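Local coordinates for protein of unknown function with ferredoxin-like fold (Caulobacter crescentus, PDB 3BM7) that is of unknown function but adopts a ferredoxin-like fold and is probably an antibiotic biosynthesis monooxygenase, at residues A35-V40 with P100-A105. Sequence-based numbering, arbitrary orientation. Where two conformers were deposited one is given.
Sequences AEFEKV and PTMAGA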
loop_
_atom_site.group_PDB
_atom_site.type_symbol
_atom_site.label_atom_id
_atom_site.label_comp_id
_atom_site.label_asym_id
_atom_site.label_seq_id
_atom_site.Cartn_x
_atom_site.Cartn_y
_atom_site.Cartn_z
ATOM N N ALA A 35 -4.505 -9.770 19.016
ATOM C CA ALA A 35 -3.624 -10.918 18.951
ATOM C C ALA A 35 -4.218 -12.060 18.128
ATOM O O ALA A 35 -3.543 -12.690 17.299
ATOM C CB ALA A 35 -3.301 -11.420 20.403
ATOM N N GLU A 36 -5.496 -12.337 18.381
ATOM C CA GLU A 36 -6.244 -13.360 17.652
ATOM C C GLU A 36 -6.280 -13.023 16.170
ATOM O O GLU A 36 -5.940 -13.842 15.312
ATOM C CB GLU A 36 -7.673 -13.434 18.221
ATOM C CG GLU A 36 -8.640 -14.431 17.562
ATOM C CD GLU A 36 -10.004 -14.480 18.269
ATOM O OE1 GLU A 36 -10.170 -13.817 19.318
ATOM O OE2 GLU A 36 -10.912 -15.185 17.783
ATOM N N PHE A 37 -6.687 -11.796 15.888
ATOM C CA PHE A 37 -6.750 -11.304 14.526
ATOM C C PHE A 37 -5.382 -11.451 13.825
ATOM O O PHE A 37 -5.320 -11.972 12.705
ATOM C CB PHE A 37 -7.210 -9.852 14.476
ATOM C CG PHE A 37 -6.907 -9.191 13.164
ATOM C CD1 PHE A 37 -7.672 -9.482 12.048
ATOM C CD2 PHE A 37 -5.799 -8.361 13.014
ATOM C CE1 PHE A 37 -7.408 -8.899 10.855
ATOM C CE2 PHE A 37 -5.528 -7.785 11.813
ATOM C CZ PHE A 37 -6.306 -8.062 10.736
ATOM N N GLU A 38 -4.309 -10.972 14.456
ATOM C CA GLU A 38 -3.004 -11.022 13.793
ATOM C C GLU A 38 -2.534 -12.443 13.495
ATOM O O GLU A 38 -1.957 -12.714 12.445
ATOM C CB GLU A 38 -1.917 -10.242 14.555
ATOM C CG GLU A 38 -2.180 -8.736 14.560
ATOM C CD GLU A 38 -1.103 -7.924 15.231
ATOM O OE1 GLU A 38 -0.022 -8.486 15.483
ATOM O OE2 GLU A 38 -1.355 -6.735 15.530
ATOM N N LYS A 39 -2.793 -13.367 14.416
ATOM C CA LYS A 39 -2.426 -14.755 14.161
ATOM C C LYS A 39 -3.135 -15.342 12.956
ATOM O O LYS A 39 -2.489 -15.979 12.119
ATOM C CB LYS A 39 -2.696 -15.619 15.406
ATOM C CG LYS A 39 -2.231 -17.060 15.225
ATOM N N VAL A 40 -4.448 -15.120 12.845
ATOM C CA VAL A 40 -5.198 -15.619 11.704
ATOM C C VAL A 40 -4.723 -14.923 10.433
ATOM O O VAL A 40 -4.507 -15.567 9.402
ATOM C CB VAL A 40 -6.685 -15.370 11.868
ATOM C CG1 VAL A 40 -7.451 -15.773 10.595
ATOM C CG2 VAL A 40 -7.210 -16.125 13.107
ATOM N N PRO A 100 -15.283 -12.551 13.657
ATOM C CA PRO A 100 -15.632 -12.269 15.047
ATOM C C PRO A 100 -14.704 -11.333 15.783
ATOM O O PRO A 100 -15.083 -10.851 16.857
ATOM C CB PRO A 100 -15.643 -13.663 15.711
ATOM C CG PRO A 100 -15.724 -14.616 14.599
ATOM C CD PRO A 100 -15.096 -13.992 13.418
ATOM N N THR A 101 -13.504 -11.071 15.229
ATOM C CA THR A 101 -12.579 -10.107 15.836
ATOM C C THR A 101 -12.860 -8.663 15.426
ATOM O O THR A 101 -12.239 -7.750 15.943
ATOM C CB THR A 101 -11.080 -10.415 15.546
ATOM O OG1 THR A 101 -10.773 -10.158 14.163
ATOM C CG2 THR A 101 -10.726 -11.851 15.910
HETATM N N MSE A 102 -13.716 -8.473 14.423
HETATM C CA MSE A 102 -13.903 -7.151 13.848
HETATM C C MSE A 102 -14.720 -6.216 14.732
HETATM O O MSE A 102 -15.632 -6.655 15.442
HETATM C CB MSE A 102 -14.551 -7.263 12.465
HETATM C CG MSE A 102 -13.703 -7.990 11.471
HETATM SE SE MSE A 102 -12.057 -7.017 11.051
HETATM C CE MSE A 102 -10.937 -8.467 10.699
ATOM N N ALA A 103 -14.376 -4.927 14.692
ATOM C CA ALA A 103 -15.099 -3.867 15.412
ATOM C C ALA A 103 -16.056 -3.118 14.484
ATOM O O ALA A 103 -17.055 -2.555 14.932
ATOM C CB ALA A 103 -14.084 -2.884 16.047
ATOM N N GLY A 104 -15.767 -3.123 13.185
ATOM C CA GLY A 104 -16.531 -2.365 12.219
ATOM C C GLY A 104 -16.272 -2.836 10.813
ATOM O O GLY A 104 -15.363 -3.656 10.586
ATOM N N ALA A 105 -17.031 -2.302 9.856
ATOM C CA ALA A 105 -16.912 -2.740 8.483
ATOM C C ALA A 105 -15.595 -2.308 7.863
ATOM O O ALA A 105 -15.162 -1.173 8.090
ATOM C CB ALA A 105 -18.070 -2.243 7.615
#
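T101 meets the start of helix 34-51 with its two branches parted, the hydroxyl going to F37 and the methyl to E36. The side chains of F37 and T101 lie nearly perpendicular, bringing T101 OG1 within 3.6 Å of F37 CB and 3.8 Å of F37 CD1. Because OG1 faces carbon atoms here, the approach is van der Waals contact; the hydrogen-bond partner of the hydroxyl is the carbonyl oxygen of M98, three residues back at the end of helix 89-98. With chi1 at 71°, OG1 is flanked by both backbone neighbours of CA, which leaves CG2 to meet the outer part of E36, carboxylate included. The extended glutamate runs past this methyl, CG at 3.7 Å and the carboxylate carbon CD at 3.6 Å from T101 CG2.

Farther along the ring, the selenomethionine M102 kinks beyond CG so that its terminal methyl reaches F37 obliquely, CE lying 3.6 Å from CE1 and 3.7 Å from CD1. L27 and V29 of strand 21-29, M98 and Y70 also pack on F37, setting the ring between helix and sheet in the ferredoxin-like fold. The contact thus joins the first helix to the turn leading into strand 102-113, outermost in the sheet of this chain. It rests on shape and burial, since the hydroxyl of T101 is already paired with M98 and needs nothing from the helix.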